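Local coordinates for protein siderophore enterobactin esterase (Emericella nidulans, PDB 6GUO) that hydrolyses the xenosiderophore enterobactin to dihydroxybenzoyl-serine, an esterase activity required for releasing its iron inside the fungal cell, at residues A[37-42]-A[70-75]; A[62-67]-A[84-89]; A[162-167]-A[282-287]; A[173-178]-A[183-188]; A[271-276]-A[296-301]. All coordinates share one frame; numbering follows the deposited sequence.

Contact 1 (A[37-42]-A[70-75]); sequences WPLTWS and TLRRRE
Arg72, on helix 60-77, carries its guanidinium to the loop that follows strand 31-36, where NH2 donates to Trp37 O at 2.9 Å. With CG beside the backbone N (chi1 -73°), the chain runs extended to NE and so spans the gap. The bond is bent, 139° at the hydrogen, and the acceptor lies 28° out of the guanidinium plane. Leu39 crosses the arginine at about a right angle: its CD2 sits over one guanidinium face, offset toward the rim, 3.6 Å from Arg72 NH1. A water accepts from Arg72 NE at 2.9 Å and gives a weak bond to Trp37 O. One turn along the helix, Glu75 OE1 approaches Pro38 CB (3.8 Å), and a second water joins this oxygen to Leu39 N. Arg72 NH1 is held from outside by Arg16 O, Glu75 OE2 by Thr84 N. The loop is shaped by a type I turn from Pro38 to Trp41 and by the bond from Trp37 NE1 to Ser42 O (2.9 Å). Thr94 and Val97 of the second subunit pack on Leu39 and Arg72, respectively. A water-bridged polar seam thus joins a sheet-flanking helix of the alpha/beta-hydrolase fold to a loop between two strands.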
# COMPACT_ATOMS: atom_id res chain seq x y z
N TRP A 37 -9.89 6.12 11.46
CA TRP A 37 -10.51 5.15 12.34
C TRP A 37 -11.42 4.21 11.55
O TRP A 37 -11.76 4.51 10.40
CB TRP A 37 -11.25 5.85 13.49
CG TRP A 37 -12.25 6.88 13.08
CD1 TRP A 37 -13.58 6.70 12.94
CD2 TRP A 37 -11.99 8.25 12.79
NE1 TRP A 37 -14.19 7.87 12.57
CE2 TRP A 37 -13.23 8.85 12.47
CE3 TRP A 37 -10.84 9.04 12.76
CZ2 TRP A 37 -13.35 10.19 12.12
CZ3 TRP A 37 -10.95 10.38 12.42
CH2 TRP A 37 -12.20 10.94 12.10
N PRO A 38 -11.80 3.06 12.15
CA PRO A 38 -12.55 2.06 11.38
C PRO A 38 -13.86 2.55 10.77
O PRO A 38 -14.54 3.40 11.35
CB PRO A 38 -12.82 0.97 12.42
CG PRO A 38 -11.67 1.06 13.35
CD PRO A 38 -11.36 2.52 13.45
N LEU A 39 -14.20 1.97 9.63
CA LEU A 39 -15.38 2.37 8.87
C LEU A 39 -16.71 2.02 9.53
O LEU A 39 -17.72 2.62 9.20
CB LEU A 39 -15.33 1.76 7.47
CG LEU A 39 -14.21 2.28 6.56
CD1 LEU A 39 -14.26 1.54 5.23
CD2 LEU A 39 -14.31 3.78 6.34
N THR A 40 -16.70 1.05 10.45
CA THR A 40 -17.90 0.71 11.23
C THR A 40 -18.23 1.75 12.31
O THR A 40 -19.33 1.74 12.84
CB THR A 40 -17.79 -0.68 11.88
OG1 THR A 40 -16.54 -0.80 12.57
CG2 THR A 40 -17.87 -1.76 10.82
N TRP A 41 -17.27 2.62 12.63
CA TRP A 41 -17.49 3.71 13.59
C TRP A 41 -18.12 4.91 12.88
O TRP A 41 -18.09 5.01 11.65
CB TRP A 41 -16.16 4.15 14.21
CG TRP A 41 -15.36 3.09 14.93
CD1 TRP A 41 -15.55 1.73 14.92
CD2 TRP A 41 -14.20 3.32 15.72
NE1 TRP A 41 -14.59 1.11 15.67
CE2 TRP A 41 -13.74 2.07 16.18
CE3 TRP A 41 -13.50 4.48 16.11
CZ2 TRP A 41 -12.61 1.93 16.99
CZ3 TRP A 41 -12.38 4.34 16.92
CH2 TRP A 41 -11.95 3.08 17.35
N SER A 42 -18.67 5.84 13.66
CA SER A 42 -19.32 7.02 13.08
C SER A 42 -18.30 8.01 12.51
O SER A 42 -17.11 7.97 12.86
CB SER A 42 -20.18 7.72 14.12
OG SER A 42 -19.40 8.55 14.97
N THR A 70 -4.95 -0.52 4.13
CA THR A 70 -4.58 -1.88 4.49
C THR A 70 -5.44 -2.39 5.64
O THR A 70 -5.96 -3.51 5.60
CB THR A 70 -3.09 -2.00 4.87
OG1 THR A 70 -2.28 -1.44 3.83
CG2 THR A 70 -2.72 -3.45 5.07
N LEU A 71 -5.60 -1.56 6.67
CA LEU A 71 -6.45 -1.91 7.81
C LEU A 71 -7.92 -2.06 7.42
O LEU A 71 -8.58 -2.99 7.87
CB LEU A 71 -6.31 -0.88 8.94
CG LEU A 71 -5.01 -1.01 9.74
CD1 LEU A 71 -4.74 0.29 10.48
CD2 LEU A 71 -5.07 -2.19 10.70
N ARG A 72 -8.42 -1.18 6.57
CA ARG A 72 -9.82 -1.22 6.17
C ARG A 72 -10.16 -2.45 5.33
O ARG A 72 -11.25 -3.00 5.47
CB ARG A 72 -10.24 0.08 5.48
CG ARG A 72 -10.35 1.20 6.49
CD ARG A 72 -10.52 2.57 5.86
NE ARG A 72 -10.59 3.57 6.93
CZ ARG A 72 -10.88 4.86 6.77
NH1 ARG A 72 -11.15 5.36 5.57
NH2 ARG A 72 -10.92 5.66 7.84
N ARG A 73 -9.23 -2.89 4.48
CA ARG A 73 -9.41 -4.17 3.77
C ARG A 73 -9.49 -5.33 4.75
O ARG A 73 -10.40 -6.16 4.66
CB ARG A 73 -8.29 -4.41 2.76
CG ARG A 73 -8.37 -3.52 1.53
CD ARG A 73 -7.50 -4.06 0.41
NE ARG A 73 -6.08 -4.10 0.77
CZ ARG A 73 -5.19 -3.12 0.57
NH1 ARG A 73 -5.53 -1.96 0.00
NH2 ARG A 73 -3.93 -3.31 0.93
N ARG A 74 -8.56 -5.39 5.70
CA ARG A 74 -8.54 -6.48 6.67
C ARG A 74 -9.76 -6.46 7.60
O ARG A 74 -10.34 -7.52 7.88
CB ARG A 74 -7.26 -6.48 7.50
CG ARG A 74 -7.24 -7.60 8.52
CD ARG A 74 -5.87 -8.20 8.72
NE ARG A 74 -5.90 -9.15 9.83
CZ ARG A 74 -4.93 -10.02 10.12
NH1 ARG A 74 -5.07 -10.83 11.17
NH2 ARG A 74 -3.83 -10.10 9.37
N GLU A 75 -10.13 -5.28 8.07
CA GLU A 75 -11.32 -5.10 8.92
C GLU A 75 -12.62 -5.49 8.20
O GLU A 75 -13.55 -6.00 8.84
CB GLU A 75 -11.38 -3.67 9.48
CG GLU A 75 -10.30 -3.41 10.52
CD GLU A 75 -9.99 -1.93 10.78
OE1 GLU A 75 -10.54 -1.03 10.10
OE2 GLU A 75 -9.15 -1.67 11.68
O HOH W 1 -8.80 3.40 9.23
O HOH W 2 -12.81 -0.33 8.89

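Contact 2 (A[62-67]-A[84-89]); sequences ALFLTA and TVVIAI
Ala67 N donates to Leu63 O at 3.0 Å, a backbone bond of helix 60-77 just past a kink where the amides of Leu65 and Thr66 lack a partner in the preceding turn; Leu65 N bonds Glu69 OE2 of the second subunit instead. On this turn the methyl of Ala67 points toward strand 84-89 and meets Val86 CG1 at 4.1 Å. Phe64, one turn earlier, carries the rest of the contact. Its CB sits 3.6 Å from Ala88 CB. Both strand side chains approach the ring obliquely, Ala88 CB at 3.7 Å and Val86 CG1 at 3.8 Å from Phe64 CD1. The ring gets there because Phe64 CG is anti to the backbone N (chi1 175°), which sends it along the strand from Ala88 to Val86. Val86 has CG1 in the corresponding position, and this single branch touches both Phe64 and Ala67. Helix and strand belong to one beta-alpha-beta crossover, strand 52-58, helix 60-77, strand 83-90, of the alpha/beta-hydrolase sheet; the segment axes run nearly antiparallel, at 167°, and approach to 8.0 Å. Alternation along the strand directs Val86 and Ala88 to the helix and Ile87 away from it. Phe64 also packs on Asp34 and Ser36 of strand 31-36, and Val86 on Val55 and Leu57 of strand 52-58. Ala14 of the second subunit packs on Phe64 and Leu65 at the dimer interface.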
# COMPACT_ATOMS: atom_id res chain seq x y z
N ALA A 62 3.63 10.34 4.07
CA ALA A 62 3.95 9.31 3.07
C ALA A 62 3.31 7.95 3.31
O ALA A 62 3.30 7.12 2.40
CB ALA A 62 5.46 9.14 2.98
N LEU A 63 2.81 7.72 4.52
CA LEU A 63 2.36 6.39 4.97
C LEU A 63 0.91 6.27 5.43
O LEU A 63 0.37 5.16 5.47
CB LEU A 63 3.24 5.93 6.12
CG LEU A 63 4.75 5.96 5.89
CD1 LEU A 63 5.45 5.53 7.17
CD2 LEU A 63 5.15 5.05 4.74
N PHE A 64 0.29 7.40 5.77
CA PHE A 64 -1.05 7.44 6.37
C PHE A 64 -2.10 6.68 5.57
O PHE A 64 -2.81 5.83 6.11
CB PHE A 64 -1.48 8.89 6.53
CG PHE A 64 -2.88 9.07 7.04
CD1 PHE A 64 -3.23 8.68 8.32
CD2 PHE A 64 -3.85 9.66 6.24
CE1 PHE A 64 -4.51 8.87 8.80
CE2 PHE A 64 -5.14 9.84 6.70
CZ PHE A 64 -5.47 9.45 7.99
N LEU A 65 -2.19 7.00 4.29
CA LEU A 65 -3.24 6.46 3.43
C LEU A 65 -3.08 4.95 3.21
O LEU A 65 -4.07 4.22 3.20
CB LEU A 65 -3.30 7.21 2.10
CG LEU A 65 -3.57 8.72 2.16
CD1 LEU A 65 -3.48 9.34 0.77
CD2 LEU A 65 -4.93 9.03 2.78
N THR A 66 -1.84 4.49 3.06
CA THR A 66 -1.54 3.07 2.86
C THR A 66 -1.89 2.28 4.10
O THR A 66 -2.52 1.23 4.01
CB THR A 66 -0.05 2.84 2.50
OG1 THR A 66 0.27 3.55 1.30
CG2 THR A 66 0.27 1.35 2.31
N ALA A 67 -1.49 2.78 5.27
CA ALA A 67 -1.83 2.12 6.53
C ALA A 67 -3.35 2.06 6.72
O ALA A 67 -3.90 1.02 7.06
CB ALA A 67 -1.18 2.84 7.70
N THR A 84 -8.42 -0.69 14.37
CA THR A 84 -7.17 0.01 14.59
C THR A 84 -7.28 1.46 14.15
O THR A 84 -7.74 1.75 13.04
CB THR A 84 -5.99 -0.68 13.88
OG1 THR A 84 -5.94 -2.05 14.27
CG2 THR A 84 -4.67 -0.02 14.22
N VAL A 85 -6.86 2.37 15.03
CA VAL A 85 -6.74 3.79 14.72
C VAL A 85 -5.33 4.04 14.18
O VAL A 85 -4.36 3.53 14.74
CB VAL A 85 -7.03 4.65 15.97
CG1 VAL A 85 -6.73 6.13 15.73
CG2 VAL A 85 -8.48 4.47 16.41
N VAL A 86 -5.24 4.81 13.10
CA VAL A 86 -3.96 5.20 12.52
C VAL A 86 -3.69 6.64 12.91
O VAL A 86 -4.56 7.50 12.76
CB VAL A 86 -3.96 5.10 10.98
CG1 VAL A 86 -2.62 5.52 10.39
CG2 VAL A 86 -4.30 3.68 10.54
N ILE A 87 -2.49 6.88 13.43
CA ILE A 87 -2.02 8.21 13.79
C ILE A 87 -0.71 8.46 13.05
O ILE A 87 0.32 7.87 13.37
CB ILE A 87 -1.82 8.36 15.31
CG1 ILE A 87 -3.10 7.94 16.06
CG2 ILE A 87 -1.44 9.80 15.65
CD1 ILE A 87 -3.14 6.49 16.51
N ALA A 88 -0.77 9.33 12.04
CA ALA A 88 0.39 9.65 11.22
C ALA A 88 0.93 10.99 11.66
O ALA A 88 0.20 11.97 11.67
CB ALA A 88 -0.02 9.69 9.76
N ILE A 89 2.20 11.02 12.06
CA ILE A 89 2.85 12.26 12.51
C ILE A 89 3.76 12.74 11.39
O ILE A 89 4.78 12.10 11.07
CB ILE A 89 3.63 12.09 13.82
CG1 ILE A 89 2.73 11.47 14.91
CG2 ILE A 89 4.14 13.44 14.31
CD1 ILE A 89 2.91 9.98 15.08

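Contact 3 (A[162-167]-A[282-287]); sequences FGHSYG and EDHGSV
The rings of His164 and His284 form the centre of this contact, with Ser165 and Val287 completing it. The two rings meet obliquely, with centroids 4.6 Å apart and planes at 41°. His164 CE1 lies over one face of His284, toward its rim, and comes within 3.5 Å of His284 CE1. The His164 ring is placed there by its first torsion, with CG anti to the backbone N (chi1 174°).

Polar approaches come next. His164 NE2 stands 2.9 Å from His284 O, which lies at the ring edge near its plane. His284 ND1 is hydrogen-bonded outside the two segments, to Glu228 OE1, which would help fix the rotation of the imidazole. In the modelled conformer, one of two for Ser165, OG donates to His164 O at 2.6 Å from 37° above the carbonyl plane and also bonds Arg102 NH1. The loop that presents His284 is tied up by an Asx motif: Asp283 OD1 accepts from Ser286 N at 2.8 Å in a nearly straight bond, and Ser286 OG in turn accepts from Asp283 N.

Van der Waals touches lie at the ring edges. The NE2 edge of His284 lies beside Ser165 CB, 3.3 Å from NE2 in this conformer, whose OG is 4.2 Å from His284 NE2. Val287 CG1 is 3.9 Å from His164 NE2.

Ser165 has the positive phi of a sharp turn between strand 156-164 and helix 166-177. Gly163, Ser165 and Gly167 fit the GxSxG nucleophile elbow of alpha/beta-hydrolases, and Ser165, His284 and Glu228 are consistent with its catalytic triad.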
# COMPACT_ATOMS: atom_id res chain seq x y z
N PHE A 162 5.56 2.46 13.56
CA PHE A 162 6.18 2.12 12.28
C PHE A 162 6.98 3.30 11.75
O PHE A 162 6.51 4.43 11.77
CB PHE A 162 5.13 1.73 11.24
CG PHE A 162 5.70 1.41 9.88
CD1 PHE A 162 5.90 0.10 9.49
CD2 PHE A 162 6.05 2.43 8.99
CE1 PHE A 162 6.42 -0.20 8.24
CE2 PHE A 162 6.58 2.13 7.75
CZ PHE A 162 6.77 0.82 7.38
N GLY A 163 8.17 3.00 11.25
CA GLY A 163 8.98 3.96 10.50
C GLY A 163 9.83 3.26 9.45
O GLY A 163 10.20 2.10 9.63
N HIS A 164 10.10 3.97 8.36
CA HIS A 164 10.96 3.49 7.27
C HIS A 164 12.19 4.39 7.14
O HIS A 164 12.09 5.61 7.29
CB HIS A 164 10.18 3.47 5.95
CG HIS A 164 11.02 3.14 4.76
ND1 HIS A 164 11.64 4.09 3.99
CD2 HIS A 164 11.33 1.94 4.19
CE1 HIS A 164 12.30 3.50 3.01
NE2 HIS A 164 12.13 2.20 3.11
N SER A 165 13.34 3.77 6.85
CA SER A 165 14.62 4.47 6.66
C SER A 165 15.03 5.20 7.95
O SER A 165 15.19 4.54 8.98
CB SER A 165 14.63 5.34 5.38
OG SER A 165 13.76 6.46 5.44
N TYR A 166 15.18 6.53 7.95
CA TYR A 166 15.37 7.24 9.23
C TYR A 166 14.25 6.95 10.22
O TYR A 166 14.49 6.90 11.43
CB TYR A 166 15.52 8.75 9.03
CG TYR A 166 16.88 9.25 8.58
CD1 TYR A 166 17.98 8.39 8.46
CD2 TYR A 166 17.07 10.59 8.30
CE1 TYR A 166 19.21 8.86 8.06
CE2 TYR A 166 18.31 11.07 7.89
CZ TYR A 166 19.37 10.20 7.78
OH TYR A 166 20.60 10.65 7.38
N GLY A 167 13.02 6.76 9.71
CA GLY A 167 11.90 6.31 10.54
C GLY A 167 12.16 4.98 11.24
O GLY A 167 11.77 4.80 12.39
N GLU A 282 12.66 -5.87 -4.14
CA GLU A 282 12.24 -4.52 -3.77
C GLU A 282 13.47 -3.69 -3.43
O GLU A 282 14.45 -4.20 -2.88
CB GLU A 282 11.28 -4.54 -2.58
CG GLU A 282 10.06 -5.44 -2.74
CD GLU A 282 9.03 -4.96 -3.75
OE1 GLU A 282 9.22 -3.92 -4.43
OE2 GLU A 282 7.99 -5.64 -3.87
N ASP A 283 13.40 -2.41 -3.76
CA ASP A 283 14.46 -1.44 -3.46
C ASP A 283 14.00 -0.54 -2.30
O ASP A 283 12.94 -0.78 -1.71
CB ASP A 283 14.86 -0.64 -4.72
CG ASP A 283 13.69 0.06 -5.39
OD1 ASP A 283 12.97 0.83 -4.72
OD2 ASP A 283 13.48 -0.15 -6.60
N HIS A 284 14.80 0.47 -1.96
CA HIS A 284 14.54 1.32 -0.78
C HIS A 284 13.17 2.02 -0.82
O HIS A 284 12.51 2.15 0.21
CB HIS A 284 15.67 2.34 -0.62
CG HIS A 284 15.69 3.05 0.69
ND1 HIS A 284 15.84 2.40 1.89
CD2 HIS A 284 15.62 4.37 0.99
CE1 HIS A 284 15.84 3.28 2.88
NE2 HIS A 284 15.71 4.49 2.35
N GLY A 285 12.76 2.45 -2.01
CA GLY A 285 11.46 3.07 -2.23
C GLY A 285 10.33 2.07 -2.42
O GLY A 285 9.29 2.19 -1.78
N SER A 286 10.53 1.09 -3.30
CA SER A 286 9.47 0.14 -3.63
C SER A 286 9.09 -0.78 -2.47
O SER A 286 7.98 -1.31 -2.45
CB SER A 286 9.83 -0.70 -4.87
OG SER A 286 10.83 -1.66 -4.59
N VAL A 287 9.99 -0.97 -1.50
CA VAL A 287 9.70 -1.82 -0.34
C VAL A 287 8.72 -1.19 0.67
O VAL A 287 8.16 -1.91 1.49
CB VAL A 287 11.00 -2.27 0.37
CG1 VAL A 287 11.58 -1.14 1.23
CG2 VAL A 287 10.76 -3.52 1.20

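Contact 4 (A[173-178]-A[183-188]); sequences HALFTK and DVYLAA
Helix 166-177 passes over strand 184-188 with Leu175 and Tyr185 closest in the backbone, their CA atoms 7.0 Å apart. Tyr185 points its side chain toward the helix and is the strand's one side chain in the contact. Leu175 CB sits over the centre of the phenol ring, 3.9 Å from the centroid and only 8° off the ring normal, a CH-pi contact with the face. On the same face, Leu175 CD1 lies out toward the CD2-CE2 side, 3.9 Å from Tyr185 CE2; CG anti to the backbone N (chi1 171°) aims the branch, and chi2 of 59° turns CD1 to the ring. The helix backbone also closes on the ring, with Leu175 N 3.5 Å from Tyr185 CE1. Ala174 reaches the same carbon from another direction, its CB lying 3.9 Å from Tyr185 CE1 at the ring edge, near the plane. The phenol oxygen is anchored in the connection between helix and strand: Tyr185 OH bonds to Pro179 O and to Phe182 N, which fixes the outer end of the ring. Leu220 of the adjoining strand 219-225 and Pro218 just before it pack on both Leu175 and Tyr185. With strand 156-164, the two elements form a beta-alpha-beta crossover of the alpha/beta-hydrolase fold, entered through the probable nucleophile elbow and closed here by a short return into the next strand.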
# COMPACT_ATOMS: atom_id res chain seq x y z
N HIS A 173 15.68 3.29 17.91
CA HIS A 173 16.05 4.17 19.03
C HIS A 173 15.00 4.15 20.16
O HIS A 173 15.37 4.06 21.33
CB HIS A 173 16.30 5.60 18.54
CG HIS A 173 16.59 6.56 19.64
ND1 HIS A 173 17.77 6.54 20.35
CD2 HIS A 173 15.85 7.55 20.19
CE1 HIS A 173 17.75 7.48 21.27
NE2 HIS A 173 16.59 8.11 21.19
N ALA A 174 13.72 4.23 19.79
CA ALA A 174 12.64 4.15 20.77
C ALA A 174 12.69 2.82 21.52
O ALA A 174 12.70 2.81 22.75
CB ALA A 174 11.29 4.33 20.08
N LEU A 175 12.76 1.71 20.78
CA LEU A 175 12.88 0.37 21.39
C LEU A 175 14.06 0.26 22.38
O LEU A 175 13.88 -0.21 23.51
CB LEU A 175 13.02 -0.71 20.30
CG LEU A 175 13.38 -2.13 20.73
CD1 LEU A 175 12.34 -2.70 21.68
CD2 LEU A 175 13.53 -3.03 19.52
N PHE A 176 15.24 0.69 21.97
CA PHE A 176 16.46 0.45 22.75
C PHE A 176 16.60 1.36 23.97
O PHE A 176 17.20 0.95 24.95
CB PHE A 176 17.72 0.55 21.88
CG PHE A 176 17.76 -0.45 20.74
CD1 PHE A 176 17.24 -1.74 20.88
CD2 PHE A 176 18.32 -0.10 19.52
CE1 PHE A 176 17.29 -2.64 19.83
CE2 PHE A 176 18.37 -1.00 18.47
CZ PHE A 176 17.85 -2.27 18.62
N THR A 177 16.04 2.57 23.91
CA THR A 177 16.16 3.54 25.02
C THR A 177 14.90 3.70 25.87
O THR A 177 15.00 4.06 27.05
CB THR A 177 16.60 4.92 24.50
OG1 THR A 177 15.58 5.49 23.67
CG2 THR A 177 17.90 4.81 23.71
N LYS A 178 13.72 3.45 25.29
CA LYS A 178 12.46 3.56 26.01
C LYS A 178 11.52 2.43 25.55
O LYS A 178 10.49 2.69 24.93
CB LYS A 178 11.87 4.97 25.78
CG LYS A 178 10.88 5.43 26.85
CD LYS A 178 10.66 6.94 26.85
CE LYS A 178 9.66 7.39 25.79
NZ LYS A 178 9.43 8.87 25.80
N ASP A 183 4.11 -1.13 22.29
CA ASP A 183 4.11 -2.59 22.43
C ASP A 183 4.87 -3.26 21.29
O ASP A 183 5.58 -4.25 21.50
CB ASP A 183 2.67 -3.11 22.46
CG ASP A 183 1.89 -2.57 23.64
OD1 ASP A 183 2.33 -2.79 24.78
OD2 ASP A 183 0.85 -1.91 23.42
N VAL A 184 4.72 -2.69 20.09
CA VAL A 184 5.25 -3.26 18.85
C VAL A 184 6.02 -2.18 18.09
O VAL A 184 5.55 -1.06 17.96
CB VAL A 184 4.11 -3.79 17.97
CG1 VAL A 184 4.65 -4.43 16.70
CG2 VAL A 184 3.26 -4.79 18.75
N TYR A 185 7.20 -2.55 17.60
CA TYR A 185 8.05 -1.67 16.80
C TYR A 185 8.22 -2.30 15.43
O TYR A 185 8.56 -3.47 15.32
CB TYR A 185 9.40 -1.47 17.46
CG TYR A 185 9.28 -0.88 18.85
CD1 TYR A 185 9.46 0.48 19.06
CD2 TYR A 185 8.96 -1.69 19.94
CE1 TYR A 185 9.33 1.02 20.33
CE2 TYR A 185 8.83 -1.15 21.21
CZ TYR A 185 9.02 0.20 21.40
OH TYR A 185 8.89 0.73 22.66
N LEU A 186 7.96 -1.51 14.40
CA LEU A 186 8.05 -1.95 13.03
C LEU A 186 9.09 -1.06 12.38
O LEU A 186 8.82 0.10 12.05
CB LEU A 186 6.68 -1.84 12.35
CG LEU A 186 5.53 -2.56 13.07
CD1 LEU A 186 4.20 -2.14 12.47
CD2 LEU A 186 5.70 -4.07 12.99
N ALA A 187 10.31 -1.59 12.25
CA ALA A 187 11.45 -0.86 11.72
C ALA A 187 11.73 -1.36 10.30
O ALA A 187 12.36 -2.41 10.12
CB ALA A 187 12.66 -1.06 12.61
N ALA A 188 11.27 -0.61 9.32
CA ALA A 188 11.39 -0.97 7.91
C ALA A 188 12.60 -0.29 7.28
O ALA A 188 12.75 0.93 7.37
CB ALA A 188 10.12 -0.59 7.17

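Contact 5 (A[271-276]-A[296-301]); sequences LCKLEV and IMFLSN
A mixed polar and aromatic contact joins strand 273-279, outermost in the sheet within this chain, to the final helix, 288-301, near the C terminus. Phe298 projects from the helix toward the strand, its CG anti to the backbone N (chi1 174°), and two charged side chains of alternate strand residues run out to meet it. Glu275 and Phe298 lie alongside each other, running antiparallel. The carboxylate approaches the ring obliquely, its plane at 69° to the ring plane, with Glu275 OE2 3.5 Å from Phe298 CD1 and OE1 3.8 Å from CE1. Lys273 reaches out from the strand to the ring on an extended chain; CE is 3.9 Å from Phe298 CE1, and the chain ends with NZ 3.8 Å from the same carbon, where two waters take it up. They tie the ammonium group to the helix backbone: one accepts from Lys273 NZ at 2.8 Å and donates to Phe298 O at 2.8 Å, and another links NZ weakly to Asn301 O. Glu275 OE2 has its main partner outside the segments, a salt bridge to Arg221 of strand 219-225. The Phe298 ring also packs on Val184 and Leu186 of strand 184-188 and on Val219 and Arg221. The chemistry implies a ring buried against the sheet on one hand and lined by charge on the other: the exposed lysine and partly exposed glutamate lay their chains along its CD1-CE1 side, Arg221 probably offsets the charge of Glu275, and the waters solvate Lys273 NZ.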
# COMPACT_ATOMS: atom_id res chain seq x y z
N LEU A 271 13.59 -9.91 23.52
CA LEU A 271 12.32 -9.58 22.87
C LEU A 271 11.31 -10.73 23.00
O LEU A 271 11.68 -11.90 22.92
CB LEU A 271 12.55 -9.22 21.40
CG LEU A 271 13.59 -8.12 21.15
CD1 LEU A 271 13.71 -7.85 19.67
CD2 LEU A 271 13.26 -6.83 21.88
N CYS A 272 10.06 -10.35 23.22
CA CYS A 272 8.93 -11.28 23.33
C CYS A 272 8.67 -12.00 22.01
O CYS A 272 8.41 -13.20 21.97
CB CYS A 272 7.67 -10.52 23.77
SG CYS A 272 6.12 -11.44 23.70
N LYS A 273 8.73 -11.23 20.92
CA LYS A 273 8.66 -11.77 19.57
C LYS A 273 9.53 -10.91 18.66
O LYS A 273 9.57 -9.69 18.80
CB LYS A 273 7.22 -11.79 19.06
CG LYS A 273 7.05 -12.63 17.82
CD LYS A 273 5.68 -12.52 17.20
CE LYS A 273 5.58 -13.43 15.98
NZ LYS A 273 4.26 -13.33 15.30
N LEU A 274 10.21 -11.58 17.73
CA LEU A 274 11.16 -10.93 16.84
C LEU A 274 11.07 -11.59 15.47
O LEU A 274 11.03 -12.81 15.37
CB LEU A 274 12.56 -11.05 17.43
CG LEU A 274 13.75 -10.59 16.59
CD1 LEU A 274 13.65 -9.12 16.24
CD2 LEU A 274 15.05 -10.89 17.32
N GLU A 275 11.03 -10.77 14.42
CA GLU A 275 10.89 -11.26 13.05
C GLU A 275 11.68 -10.35 12.12
O GLU A 275 11.73 -9.14 12.33
CB GLU A 275 9.40 -11.29 12.66
CG GLU A 275 9.10 -11.62 11.21
CD GLU A 275 7.63 -11.92 10.97
OE1 GLU A 275 7.11 -12.90 11.54
OE2 GLU A 275 6.98 -11.18 10.21
N VAL A 276 12.31 -10.95 11.12
CA VAL A 276 12.95 -10.22 10.03
C VAL A 276 12.39 -10.74 8.72
O VAL A 276 12.18 -11.95 8.56
CB VAL A 276 14.50 -10.31 10.08
CG1 VAL A 276 15.01 -11.73 9.90
CG2 VAL A 276 15.12 -9.38 9.03
N ILE A 296 1.46 -4.09 9.18
CA ILE A 296 0.05 -4.02 9.59
C ILE A 296 -0.51 -5.43 9.81
O ILE A 296 -1.15 -5.68 10.83
CB ILE A 296 -0.83 -3.24 8.57
CG1 ILE A 296 -0.40 -1.76 8.44
CG2 ILE A 296 -2.31 -3.29 8.94
CD1 ILE A 296 -0.60 -0.89 9.66
N MET A 297 -0.25 -6.34 8.87
CA MET A 297 -0.70 -7.73 9.01
C MET A 297 -0.06 -8.42 10.21
O MET A 297 -0.74 -9.13 10.96
CB MET A 297 -0.41 -8.54 7.73
CG MET A 297 -1.14 -8.09 6.48
SD MET A 297 -2.94 -8.04 6.61
CE MET A 297 -3.22 -6.37 7.17
N PHE A 298 1.25 -8.20 10.38
CA PHE A 298 1.99 -8.72 11.53
C PHE A 298 1.36 -8.24 12.83
O PHE A 298 1.11 -9.05 13.73
CB PHE A 298 3.46 -8.27 11.43
CG PHE A 298 4.31 -8.62 12.62
CD1 PHE A 298 4.95 -9.86 12.71
CD2 PHE A 298 4.51 -7.70 13.64
CE1 PHE A 298 5.74 -10.17 13.80
CE2 PHE A 298 5.30 -8.00 14.73
CZ PHE A 298 5.93 -9.24 14.82
N LEU A 299 1.06 -6.95 12.91
CA LEU A 299 0.41 -6.35 14.08
C LEU A 299 -0.96 -6.98 14.36
O LEU A 299 -1.23 -7.39 15.48
CB LEU A 299 0.28 -4.83 13.89
CG LEU A 299 -0.41 -4.00 14.96
CD1 LEU A 299 0.26 -4.16 16.32
CD2 LEU A 299 -0.41 -2.54 14.53
N SER A 300 -1.80 -7.08 13.32
CA SER A 300 -3.13 -7.67 13.46
C SER A 300 -3.10 -9.16 13.84
O SER A 300 -3.98 -9.63 14.55
CB SER A 300 -3.95 -7.46 12.19
OG SER A 300 -4.14 -6.07 11.95
N ASN A 301 -2.06 -9.88 13.39
CA ASN A 301 -1.89 -11.30 13.74
C ASN A 301 -1.51 -11.57 15.20
O ASN A 301 -1.66 -12.69 15.68
CB ASN A 301 -0.86 -11.97 12.81
CG ASN A 301 -1.34 -12.06 11.37
OD1 ASN A 301 -2.54 -12.01 11.09
ND2 ASN A 301 -0.39 -12.19 10.45
O HOH W 3 2.39 -11.54 14.12
O HOH W 4 1.40 -13.84 15.48

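Contacts 1 and 2 share helix 60-77 and lie 12 Å apart between centres, joined where Leu71 CD1 packs on Val86 CG2 (3.4 Å). Contact 3 marks the probable catalytic centre, with a bound triethylene glycol about 3 Å from the His284 side chain; contact 4 is nested within its chain loop, and Gly163 O bonds Ala188 N at 2.9 Å between strands 156-164 and 184-188. Contact 5 packs against contact 4, Leu186 CD2 meeting Phe298 CD2 at 3.9 Å, and reaches contact 1 through Arg74 NH1 and Asn301 OD1 (2.8 Å). Contact 1 is farther from the catalytic region, its centre about 24 Å from that of contact 3, and contacts 1, 2, 3 and 5 touch the second subunit.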